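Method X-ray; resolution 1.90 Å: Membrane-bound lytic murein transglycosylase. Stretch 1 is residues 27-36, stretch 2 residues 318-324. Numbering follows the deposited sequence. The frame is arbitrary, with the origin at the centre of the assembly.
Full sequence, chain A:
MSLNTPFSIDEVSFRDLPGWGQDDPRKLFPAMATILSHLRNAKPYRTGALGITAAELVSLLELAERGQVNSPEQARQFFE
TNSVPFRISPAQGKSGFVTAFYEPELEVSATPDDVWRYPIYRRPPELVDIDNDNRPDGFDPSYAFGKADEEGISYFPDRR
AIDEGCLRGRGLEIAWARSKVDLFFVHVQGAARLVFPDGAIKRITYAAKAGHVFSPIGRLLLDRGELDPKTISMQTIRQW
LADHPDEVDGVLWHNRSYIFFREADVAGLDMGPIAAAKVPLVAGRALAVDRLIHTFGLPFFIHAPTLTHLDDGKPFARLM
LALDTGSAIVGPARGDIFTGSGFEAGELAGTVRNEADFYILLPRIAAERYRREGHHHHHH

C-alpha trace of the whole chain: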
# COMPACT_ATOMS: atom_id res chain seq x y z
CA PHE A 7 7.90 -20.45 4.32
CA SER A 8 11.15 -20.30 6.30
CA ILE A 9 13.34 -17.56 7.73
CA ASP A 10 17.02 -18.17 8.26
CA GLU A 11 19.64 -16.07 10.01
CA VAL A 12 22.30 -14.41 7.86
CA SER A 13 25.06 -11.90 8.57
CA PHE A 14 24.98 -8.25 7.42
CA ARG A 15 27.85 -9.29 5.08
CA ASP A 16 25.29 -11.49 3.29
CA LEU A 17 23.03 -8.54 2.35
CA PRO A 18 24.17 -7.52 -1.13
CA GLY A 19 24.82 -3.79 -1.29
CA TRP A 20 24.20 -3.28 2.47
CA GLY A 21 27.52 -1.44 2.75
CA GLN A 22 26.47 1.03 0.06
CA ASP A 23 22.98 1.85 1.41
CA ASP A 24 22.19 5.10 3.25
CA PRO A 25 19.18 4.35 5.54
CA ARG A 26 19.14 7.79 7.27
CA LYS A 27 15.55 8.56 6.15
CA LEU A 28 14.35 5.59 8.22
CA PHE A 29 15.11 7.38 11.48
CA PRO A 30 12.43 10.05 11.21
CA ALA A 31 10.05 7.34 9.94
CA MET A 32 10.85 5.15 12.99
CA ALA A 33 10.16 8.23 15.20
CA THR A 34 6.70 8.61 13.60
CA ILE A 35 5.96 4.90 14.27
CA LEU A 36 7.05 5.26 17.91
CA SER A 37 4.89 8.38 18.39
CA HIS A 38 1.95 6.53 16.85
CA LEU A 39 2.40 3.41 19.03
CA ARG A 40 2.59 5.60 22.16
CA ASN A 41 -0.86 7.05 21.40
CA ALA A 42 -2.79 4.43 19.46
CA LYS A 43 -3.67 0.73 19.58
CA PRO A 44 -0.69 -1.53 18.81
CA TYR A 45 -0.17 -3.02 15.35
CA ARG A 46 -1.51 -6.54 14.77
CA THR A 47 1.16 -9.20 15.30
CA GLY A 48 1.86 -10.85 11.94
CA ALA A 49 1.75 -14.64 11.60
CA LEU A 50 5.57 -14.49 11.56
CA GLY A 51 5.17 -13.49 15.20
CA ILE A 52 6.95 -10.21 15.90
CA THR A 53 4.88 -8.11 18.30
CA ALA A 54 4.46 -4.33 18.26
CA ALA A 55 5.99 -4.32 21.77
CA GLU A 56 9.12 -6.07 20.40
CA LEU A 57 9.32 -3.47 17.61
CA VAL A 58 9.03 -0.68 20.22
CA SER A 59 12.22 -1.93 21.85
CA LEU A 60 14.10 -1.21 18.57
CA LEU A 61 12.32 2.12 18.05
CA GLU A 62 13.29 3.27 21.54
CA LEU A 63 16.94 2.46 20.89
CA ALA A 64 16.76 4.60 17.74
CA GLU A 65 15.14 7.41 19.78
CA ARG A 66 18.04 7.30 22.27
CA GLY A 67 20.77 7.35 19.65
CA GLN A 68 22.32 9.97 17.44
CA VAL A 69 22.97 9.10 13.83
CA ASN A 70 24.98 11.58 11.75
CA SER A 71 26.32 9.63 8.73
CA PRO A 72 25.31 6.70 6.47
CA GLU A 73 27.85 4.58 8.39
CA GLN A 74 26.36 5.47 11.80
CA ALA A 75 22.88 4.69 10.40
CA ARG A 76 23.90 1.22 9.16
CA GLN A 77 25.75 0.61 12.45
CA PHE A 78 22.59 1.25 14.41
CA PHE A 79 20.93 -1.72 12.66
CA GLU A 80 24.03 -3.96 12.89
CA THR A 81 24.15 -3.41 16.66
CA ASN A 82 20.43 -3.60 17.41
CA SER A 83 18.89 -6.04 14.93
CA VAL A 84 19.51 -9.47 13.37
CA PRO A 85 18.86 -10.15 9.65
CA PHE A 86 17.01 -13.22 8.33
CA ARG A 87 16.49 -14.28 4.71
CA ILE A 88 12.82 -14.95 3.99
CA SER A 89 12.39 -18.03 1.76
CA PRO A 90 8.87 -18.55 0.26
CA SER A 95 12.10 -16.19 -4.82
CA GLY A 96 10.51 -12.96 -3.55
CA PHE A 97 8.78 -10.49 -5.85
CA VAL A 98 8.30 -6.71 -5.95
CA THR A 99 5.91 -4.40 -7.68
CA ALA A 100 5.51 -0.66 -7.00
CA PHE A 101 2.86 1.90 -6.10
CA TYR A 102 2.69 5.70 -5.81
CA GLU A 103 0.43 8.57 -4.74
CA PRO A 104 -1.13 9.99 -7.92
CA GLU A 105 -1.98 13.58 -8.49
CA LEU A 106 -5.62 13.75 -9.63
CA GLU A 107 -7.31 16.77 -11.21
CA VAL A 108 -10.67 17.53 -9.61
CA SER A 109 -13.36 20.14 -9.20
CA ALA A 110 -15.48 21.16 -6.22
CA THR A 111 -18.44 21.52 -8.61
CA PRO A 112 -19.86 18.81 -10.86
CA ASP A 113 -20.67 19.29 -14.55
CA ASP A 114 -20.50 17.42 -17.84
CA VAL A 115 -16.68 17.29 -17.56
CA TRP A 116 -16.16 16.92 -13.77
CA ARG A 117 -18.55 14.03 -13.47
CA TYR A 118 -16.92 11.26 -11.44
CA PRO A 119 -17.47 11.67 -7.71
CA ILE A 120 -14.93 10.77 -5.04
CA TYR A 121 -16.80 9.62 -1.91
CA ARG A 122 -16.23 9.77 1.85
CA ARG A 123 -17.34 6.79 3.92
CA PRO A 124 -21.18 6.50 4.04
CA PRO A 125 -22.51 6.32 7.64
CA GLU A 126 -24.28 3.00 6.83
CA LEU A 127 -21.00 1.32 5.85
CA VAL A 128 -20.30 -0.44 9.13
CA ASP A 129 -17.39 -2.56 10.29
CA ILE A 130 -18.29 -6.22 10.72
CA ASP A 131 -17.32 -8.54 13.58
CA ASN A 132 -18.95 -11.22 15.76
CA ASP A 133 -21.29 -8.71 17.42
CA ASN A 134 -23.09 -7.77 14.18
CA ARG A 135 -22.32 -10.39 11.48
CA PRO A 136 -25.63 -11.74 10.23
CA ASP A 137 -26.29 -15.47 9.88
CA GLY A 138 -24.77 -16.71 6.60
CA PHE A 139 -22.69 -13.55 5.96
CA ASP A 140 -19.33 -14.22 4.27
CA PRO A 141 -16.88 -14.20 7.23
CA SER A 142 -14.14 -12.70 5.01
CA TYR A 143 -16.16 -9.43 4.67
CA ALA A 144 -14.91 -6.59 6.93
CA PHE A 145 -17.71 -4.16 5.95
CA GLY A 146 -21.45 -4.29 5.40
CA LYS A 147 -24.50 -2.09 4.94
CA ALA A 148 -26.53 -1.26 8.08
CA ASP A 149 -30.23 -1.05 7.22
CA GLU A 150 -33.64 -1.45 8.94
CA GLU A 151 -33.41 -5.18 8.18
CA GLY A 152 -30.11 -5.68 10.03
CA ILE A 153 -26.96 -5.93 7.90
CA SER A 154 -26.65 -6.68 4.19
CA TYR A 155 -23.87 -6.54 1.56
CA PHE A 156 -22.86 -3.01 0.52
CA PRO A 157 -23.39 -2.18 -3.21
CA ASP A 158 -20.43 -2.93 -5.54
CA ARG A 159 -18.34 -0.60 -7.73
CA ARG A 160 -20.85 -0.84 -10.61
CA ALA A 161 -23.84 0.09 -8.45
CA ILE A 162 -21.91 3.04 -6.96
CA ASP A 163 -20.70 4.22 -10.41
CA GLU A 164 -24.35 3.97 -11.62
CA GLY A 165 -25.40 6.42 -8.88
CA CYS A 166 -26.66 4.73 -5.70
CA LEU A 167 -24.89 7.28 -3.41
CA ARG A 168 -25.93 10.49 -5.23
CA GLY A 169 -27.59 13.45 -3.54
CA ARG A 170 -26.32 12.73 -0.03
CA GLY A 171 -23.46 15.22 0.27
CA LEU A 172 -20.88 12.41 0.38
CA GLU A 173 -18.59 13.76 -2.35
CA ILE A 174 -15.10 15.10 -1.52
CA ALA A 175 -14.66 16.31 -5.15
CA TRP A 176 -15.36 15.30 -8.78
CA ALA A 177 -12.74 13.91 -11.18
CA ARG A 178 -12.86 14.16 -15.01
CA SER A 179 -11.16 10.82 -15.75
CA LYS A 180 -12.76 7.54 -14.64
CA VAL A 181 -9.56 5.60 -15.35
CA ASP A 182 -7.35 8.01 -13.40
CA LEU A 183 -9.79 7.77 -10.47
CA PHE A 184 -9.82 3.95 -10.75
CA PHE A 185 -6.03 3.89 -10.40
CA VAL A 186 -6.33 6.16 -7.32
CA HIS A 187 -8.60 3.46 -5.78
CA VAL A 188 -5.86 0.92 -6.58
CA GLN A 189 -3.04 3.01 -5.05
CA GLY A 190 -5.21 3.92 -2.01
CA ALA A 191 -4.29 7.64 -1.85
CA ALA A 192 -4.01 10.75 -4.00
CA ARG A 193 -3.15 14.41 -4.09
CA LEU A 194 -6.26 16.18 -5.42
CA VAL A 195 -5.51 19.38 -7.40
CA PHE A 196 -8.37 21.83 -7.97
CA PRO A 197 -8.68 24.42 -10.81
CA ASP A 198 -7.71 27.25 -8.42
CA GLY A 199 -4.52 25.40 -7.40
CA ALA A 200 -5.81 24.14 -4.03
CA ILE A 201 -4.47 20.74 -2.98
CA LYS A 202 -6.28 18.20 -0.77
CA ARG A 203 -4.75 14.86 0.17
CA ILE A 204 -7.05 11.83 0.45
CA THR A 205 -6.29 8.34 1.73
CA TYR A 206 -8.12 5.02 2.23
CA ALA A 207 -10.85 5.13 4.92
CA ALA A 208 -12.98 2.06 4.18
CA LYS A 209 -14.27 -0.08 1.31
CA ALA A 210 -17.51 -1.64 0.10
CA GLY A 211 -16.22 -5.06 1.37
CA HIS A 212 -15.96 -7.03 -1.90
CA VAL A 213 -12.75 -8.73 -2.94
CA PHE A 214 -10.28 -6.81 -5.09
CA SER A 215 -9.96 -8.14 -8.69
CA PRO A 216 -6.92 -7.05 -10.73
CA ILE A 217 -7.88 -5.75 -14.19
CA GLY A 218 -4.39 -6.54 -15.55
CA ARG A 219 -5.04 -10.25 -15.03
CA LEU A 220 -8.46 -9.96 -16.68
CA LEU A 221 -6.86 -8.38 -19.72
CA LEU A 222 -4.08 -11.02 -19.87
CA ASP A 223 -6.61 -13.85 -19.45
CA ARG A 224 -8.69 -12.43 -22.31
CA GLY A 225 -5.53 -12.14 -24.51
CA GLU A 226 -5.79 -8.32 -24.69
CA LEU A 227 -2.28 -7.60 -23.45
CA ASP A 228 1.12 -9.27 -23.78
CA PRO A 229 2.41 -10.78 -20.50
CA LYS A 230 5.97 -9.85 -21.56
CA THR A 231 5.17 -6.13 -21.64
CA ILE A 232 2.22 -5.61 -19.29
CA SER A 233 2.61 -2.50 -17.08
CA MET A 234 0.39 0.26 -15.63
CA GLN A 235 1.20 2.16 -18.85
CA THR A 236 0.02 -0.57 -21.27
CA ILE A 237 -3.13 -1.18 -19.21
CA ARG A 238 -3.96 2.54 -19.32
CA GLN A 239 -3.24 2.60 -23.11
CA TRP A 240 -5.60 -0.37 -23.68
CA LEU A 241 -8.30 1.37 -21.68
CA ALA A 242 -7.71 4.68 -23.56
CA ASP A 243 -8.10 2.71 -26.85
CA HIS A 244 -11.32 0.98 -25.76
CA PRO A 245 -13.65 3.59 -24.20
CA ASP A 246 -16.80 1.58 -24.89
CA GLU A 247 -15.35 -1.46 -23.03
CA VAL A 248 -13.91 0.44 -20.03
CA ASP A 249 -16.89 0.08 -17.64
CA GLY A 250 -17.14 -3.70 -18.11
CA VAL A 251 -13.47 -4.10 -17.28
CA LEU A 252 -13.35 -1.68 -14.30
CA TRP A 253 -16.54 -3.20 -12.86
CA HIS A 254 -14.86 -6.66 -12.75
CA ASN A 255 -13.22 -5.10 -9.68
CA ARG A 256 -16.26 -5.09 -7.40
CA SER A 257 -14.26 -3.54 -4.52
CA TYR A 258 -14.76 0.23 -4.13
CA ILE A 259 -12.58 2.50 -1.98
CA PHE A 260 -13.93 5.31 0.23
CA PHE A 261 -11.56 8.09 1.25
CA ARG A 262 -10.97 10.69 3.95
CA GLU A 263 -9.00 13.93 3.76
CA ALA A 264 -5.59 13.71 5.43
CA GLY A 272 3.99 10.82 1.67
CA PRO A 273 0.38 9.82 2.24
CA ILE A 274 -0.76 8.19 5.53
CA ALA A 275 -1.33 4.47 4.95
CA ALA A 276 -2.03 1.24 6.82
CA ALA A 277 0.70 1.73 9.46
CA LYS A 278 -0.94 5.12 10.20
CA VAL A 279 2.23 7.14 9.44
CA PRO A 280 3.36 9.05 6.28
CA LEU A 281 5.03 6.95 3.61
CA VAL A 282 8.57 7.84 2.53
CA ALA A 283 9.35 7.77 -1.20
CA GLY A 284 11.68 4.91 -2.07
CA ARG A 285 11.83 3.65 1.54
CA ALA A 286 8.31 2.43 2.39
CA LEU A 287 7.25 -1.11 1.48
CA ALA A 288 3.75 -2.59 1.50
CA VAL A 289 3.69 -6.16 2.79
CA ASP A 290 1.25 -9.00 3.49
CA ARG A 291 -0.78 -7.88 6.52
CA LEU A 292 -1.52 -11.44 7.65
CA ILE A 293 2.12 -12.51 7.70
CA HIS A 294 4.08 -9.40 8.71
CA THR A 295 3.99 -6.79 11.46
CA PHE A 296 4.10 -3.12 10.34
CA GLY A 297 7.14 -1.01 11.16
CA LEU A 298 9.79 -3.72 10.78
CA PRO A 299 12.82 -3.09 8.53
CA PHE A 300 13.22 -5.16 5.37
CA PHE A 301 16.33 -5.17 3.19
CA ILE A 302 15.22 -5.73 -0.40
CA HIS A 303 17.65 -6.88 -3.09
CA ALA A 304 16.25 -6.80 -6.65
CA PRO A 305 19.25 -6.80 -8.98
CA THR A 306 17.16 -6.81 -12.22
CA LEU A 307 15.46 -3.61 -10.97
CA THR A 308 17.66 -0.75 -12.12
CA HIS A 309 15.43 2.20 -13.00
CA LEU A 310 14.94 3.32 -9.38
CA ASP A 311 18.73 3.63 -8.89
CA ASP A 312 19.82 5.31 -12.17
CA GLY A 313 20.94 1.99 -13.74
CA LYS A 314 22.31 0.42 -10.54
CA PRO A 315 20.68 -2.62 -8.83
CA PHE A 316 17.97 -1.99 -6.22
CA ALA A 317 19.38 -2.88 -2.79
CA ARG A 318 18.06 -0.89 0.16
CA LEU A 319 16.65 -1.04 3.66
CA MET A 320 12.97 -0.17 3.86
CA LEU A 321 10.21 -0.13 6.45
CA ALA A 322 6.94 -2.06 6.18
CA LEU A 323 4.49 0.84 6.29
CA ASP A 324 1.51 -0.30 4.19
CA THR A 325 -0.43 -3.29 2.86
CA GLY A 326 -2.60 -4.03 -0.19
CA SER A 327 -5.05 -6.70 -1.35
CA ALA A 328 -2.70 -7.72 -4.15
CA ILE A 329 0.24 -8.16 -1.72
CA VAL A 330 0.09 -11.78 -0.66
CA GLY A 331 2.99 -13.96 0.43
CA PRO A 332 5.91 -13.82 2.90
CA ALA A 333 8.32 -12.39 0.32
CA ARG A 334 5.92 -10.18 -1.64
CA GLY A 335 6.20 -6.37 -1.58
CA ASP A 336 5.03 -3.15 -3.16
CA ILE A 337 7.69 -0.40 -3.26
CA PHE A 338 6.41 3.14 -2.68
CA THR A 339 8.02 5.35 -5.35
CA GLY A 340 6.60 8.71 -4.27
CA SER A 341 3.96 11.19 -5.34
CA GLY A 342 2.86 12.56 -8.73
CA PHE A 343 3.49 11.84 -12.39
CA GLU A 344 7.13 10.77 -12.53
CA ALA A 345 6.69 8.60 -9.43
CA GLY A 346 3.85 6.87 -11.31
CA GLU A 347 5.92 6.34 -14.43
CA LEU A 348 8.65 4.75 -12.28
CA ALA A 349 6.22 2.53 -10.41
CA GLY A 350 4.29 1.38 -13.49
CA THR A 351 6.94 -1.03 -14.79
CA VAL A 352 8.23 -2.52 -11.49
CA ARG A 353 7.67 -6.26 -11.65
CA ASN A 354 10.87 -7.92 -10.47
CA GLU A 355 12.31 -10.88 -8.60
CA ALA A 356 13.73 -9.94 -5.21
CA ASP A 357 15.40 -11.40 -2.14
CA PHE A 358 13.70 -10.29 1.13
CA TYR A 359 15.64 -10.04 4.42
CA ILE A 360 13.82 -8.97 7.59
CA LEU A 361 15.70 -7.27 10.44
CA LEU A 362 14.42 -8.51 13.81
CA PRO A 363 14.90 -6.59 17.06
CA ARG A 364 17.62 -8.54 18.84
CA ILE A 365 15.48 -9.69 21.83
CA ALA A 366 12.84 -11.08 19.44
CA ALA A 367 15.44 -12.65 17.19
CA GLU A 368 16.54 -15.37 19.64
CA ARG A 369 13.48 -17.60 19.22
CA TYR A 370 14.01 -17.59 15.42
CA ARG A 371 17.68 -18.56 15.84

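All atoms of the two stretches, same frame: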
# COMPACT_ATOMS: atom_id res chain seq x y z
N LYS A 27 16.97 8.15 6.17
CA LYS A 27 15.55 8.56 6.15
C LYS A 27 14.64 7.66 6.99
O LYS A 27 13.49 8.02 7.28
CB LYS A 27 15.01 8.60 4.73
CG LYS A 27 15.56 9.73 3.89
CD LYS A 27 14.90 9.76 2.52
CE LYS A 27 15.54 10.85 1.66
NZ LYS A 27 14.80 11.02 0.38
N LEU A 28 15.15 6.50 7.40
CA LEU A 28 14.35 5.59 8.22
C LEU A 28 14.24 6.05 9.65
O LEU A 28 13.37 5.60 10.36
CB LEU A 28 14.94 4.18 8.22
CG LEU A 28 15.09 3.49 6.86
CD1 LEU A 28 15.29 2.01 7.12
CD2 LEU A 28 13.89 3.71 5.93
N PHE A 29 15.12 6.96 10.08
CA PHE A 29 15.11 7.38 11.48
C PHE A 29 13.93 8.31 11.82
O PHE A 29 13.20 8.03 12.80
CB PHE A 29 16.50 7.91 11.88
CG PHE A 29 17.49 6.80 12.02
CD1 PHE A 29 18.09 6.24 10.89
CD2 PHE A 29 17.78 6.26 13.27
CE1 PHE A 29 18.99 5.19 11.01
CE2 PHE A 29 18.67 5.19 13.40
CZ PHE A 29 19.28 4.66 12.26
N PRO A 30 13.69 9.35 10.99
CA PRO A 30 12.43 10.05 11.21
C PRO A 30 11.18 9.17 11.06
O PRO A 30 10.20 9.39 11.74
CB PRO A 30 12.41 11.14 10.12
CG PRO A 30 13.84 11.34 9.76
CD PRO A 30 14.48 9.97 9.90
N ALA A 31 11.20 8.22 10.12
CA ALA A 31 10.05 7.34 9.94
C ALA A 31 9.85 6.48 11.19
O ALA A 31 8.71 6.31 11.65
CB ALA A 31 10.23 6.46 8.70
N MET A 32 10.93 5.94 11.74
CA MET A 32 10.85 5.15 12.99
C MET A 32 10.31 6.03 14.15
O MET A 32 9.52 5.56 14.98
CB MET A 32 12.22 4.56 13.36
CG MET A 32 12.64 3.29 12.53
SD MET A 32 14.10 2.37 13.22
CE MET A 32 15.33 3.65 12.86
N ALA A 33 10.74 7.29 14.20
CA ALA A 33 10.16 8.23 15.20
C ALA A 33 8.63 8.42 15.04
O ALA A 33 7.89 8.54 16.03
CB ALA A 33 10.91 9.59 15.16
N THR A 34 8.14 8.45 13.79
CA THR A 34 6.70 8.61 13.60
C THR A 34 5.96 7.34 14.07
O THR A 34 4.86 7.44 14.62
CB THR A 34 6.26 8.94 12.12
OG1 THR A 34 6.61 7.86 11.25
CG2 THR A 34 6.96 10.19 11.62
N ILE A 35 6.56 6.18 13.82
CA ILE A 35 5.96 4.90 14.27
C ILE A 35 5.91 4.87 15.80
O ILE A 35 4.89 4.49 16.38
CB ILE A 35 6.75 3.69 13.76
CG1 ILE A 35 6.74 3.67 12.22
CG2 ILE A 35 6.08 2.37 14.23
CD1 ILE A 35 7.88 2.77 11.68
N LEU A 36 7.01 5.29 16.43
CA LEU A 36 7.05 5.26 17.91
C LEU A 36 6.00 6.20 18.51
O LEU A 36 5.28 5.83 19.44
CB LEU A 36 8.45 5.58 18.44
CG LEU A 36 8.68 5.47 19.97
CD1 LEU A 36 8.24 4.10 20.56
CD2 LEU A 36 10.14 5.72 20.30
N ARG A 318 18.23 -1.90 -0.88
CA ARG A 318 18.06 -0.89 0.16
C ARG A 318 17.23 -1.40 1.31
O ARG A 318 16.43 -2.32 1.16
CB ARG A 318 17.47 0.40 -0.41
CG ARG A 318 16.07 0.30 -0.95
CD ARG A 318 15.59 1.63 -1.51
NE ARG A 318 16.15 1.94 -2.84
CZ ARG A 318 15.64 2.83 -3.69
NH1 ARG A 318 14.54 3.51 -3.38
NH2 ARG A 318 16.21 3.04 -4.87
N LEU A 319 17.46 -0.79 2.47
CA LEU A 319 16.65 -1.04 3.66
C LEU A 319 15.40 -0.19 3.64
O LEU A 319 15.45 1.02 3.38
CB LEU A 319 17.46 -0.72 4.91
CG LEU A 319 16.85 -1.18 6.25
CD1 LEU A 319 16.68 -2.72 6.30
CD2 LEU A 319 17.71 -0.71 7.39
N MET A 320 14.27 -0.83 3.95
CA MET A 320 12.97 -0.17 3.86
C MET A 320 12.19 -0.47 5.12
O MET A 320 12.60 -1.31 5.92
CB MET A 320 12.21 -0.70 2.62
CG MET A 320 12.97 -0.57 1.24
SD MET A 320 11.98 -1.20 -0.14
CE MET A 320 11.00 0.29 -0.38
N LEU A 321 11.08 0.23 5.35
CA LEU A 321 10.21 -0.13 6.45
C LEU A 321 8.87 -0.58 5.90
O LEU A 321 8.38 -0.03 4.91
CB LEU A 321 10.00 1.03 7.42
CG LEU A 321 11.27 1.50 8.17
CD1 LEU A 321 10.98 2.85 8.78
CD2 LEU A 321 11.66 0.49 9.23
N ALA A 322 8.28 -1.57 6.56
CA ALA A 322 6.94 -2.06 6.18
C ALA A 322 5.89 -1.10 6.70
O ALA A 322 5.58 -1.10 7.89
CB ALA A 322 6.70 -3.46 6.77
N LEU A 323 5.36 -0.24 5.83
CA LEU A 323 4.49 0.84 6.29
C LEU A 323 3.11 0.81 5.63
O LEU A 323 2.30 1.71 5.84
CB LEU A 323 5.17 2.20 6.04
CG LEU A 323 6.41 2.46 6.93
CD1 LEU A 323 7.04 3.75 6.47
CD2 LEU A 323 6.02 2.53 8.40
N ASP A 324 2.82 -0.24 4.85
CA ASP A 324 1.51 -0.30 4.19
C ASP A 324 1.17 -1.75 3.85
O ASP A 324 1.97 -2.64 4.04
CB ASP A 324 1.50 0.57 2.92
CG ASP A 324 0.08 0.95 2.45
OD1 ASP A 324 -0.94 0.73 3.19
OD2 ASP A 324 -0.01 1.50 1.33

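The centre of this contact is L321, a strand residue whose side chain points toward the helix and meets four of its residues. Its CD1 methyl lies 3.7 Å from CB of A31, 4.1 Å from CG of M32 and 4.2 Å from CD1 of I35, while CG of L321 sits 4.1 Å from CD2 of L28. L28, A31, M32 and I35 follow the spacing of helical turns, so they gather along one side of the helix and form a shallow apolar seat for a single branched side chain. Leucine suits the place because its forked end offers carbon to several neighbours at once. With chi1 at m and chi2 at t, L321 reaches out from the strand, and it gives up more area to this contact than any other strand residue.

A31 contributes only a methyl group, and that small size lets the CD1 methyl of L321 come close to the helix backbone; the same methyl is 4.0 Å from the backbone O of L28. M32 points sideways rather than straight at the strand, and it adds the flank of its chain through CG.

Leucines on the two sides of L321 in sequence extend the apolar seam. The strand alternates: L319, L321 and L323 point toward the helix, whereas M320 and A322 point away. Because helix and strand run nearly parallel, at 18° with their axes 9.6 Å apart at closest approach, this row of leucines keeps pace with the helix. Near the helix's beginning, L28 CD1 packs 3.7 Å from L319 CD2, and L28 is the helix residue most covered by the strand. Farther along, I35 CD1 reaches L323 CD2 at 3.8 Å. In the m, t rotamer, I35 places CD1 over the gap between the L321 and L323 side chains, within reach of both.

No hydrogen bond joins the stretches; together they bury 316 Å², and the contact rests on apolar packing. Within the helix, backbone bonds run from each N of M32 to L36 to the O four residues earlier, as in M32 N to L28 O at 2.8 Å and I35 N to A31 O at 3.1 Å. Polar groups lie beyond the seam. T34, in the p rotamer, donates from OG1 to the backbone O of A31 at 2.6 Å, so its hydroxyl is paired within its own helix. K27 is exposed and extended, keeping its charged amine away from the leucines. At the two ends of the stretch, R318 and D324 are both out of reach of the helix, and the guanidinium of R318 forms its hydrogen bonds elsewhere in the structure.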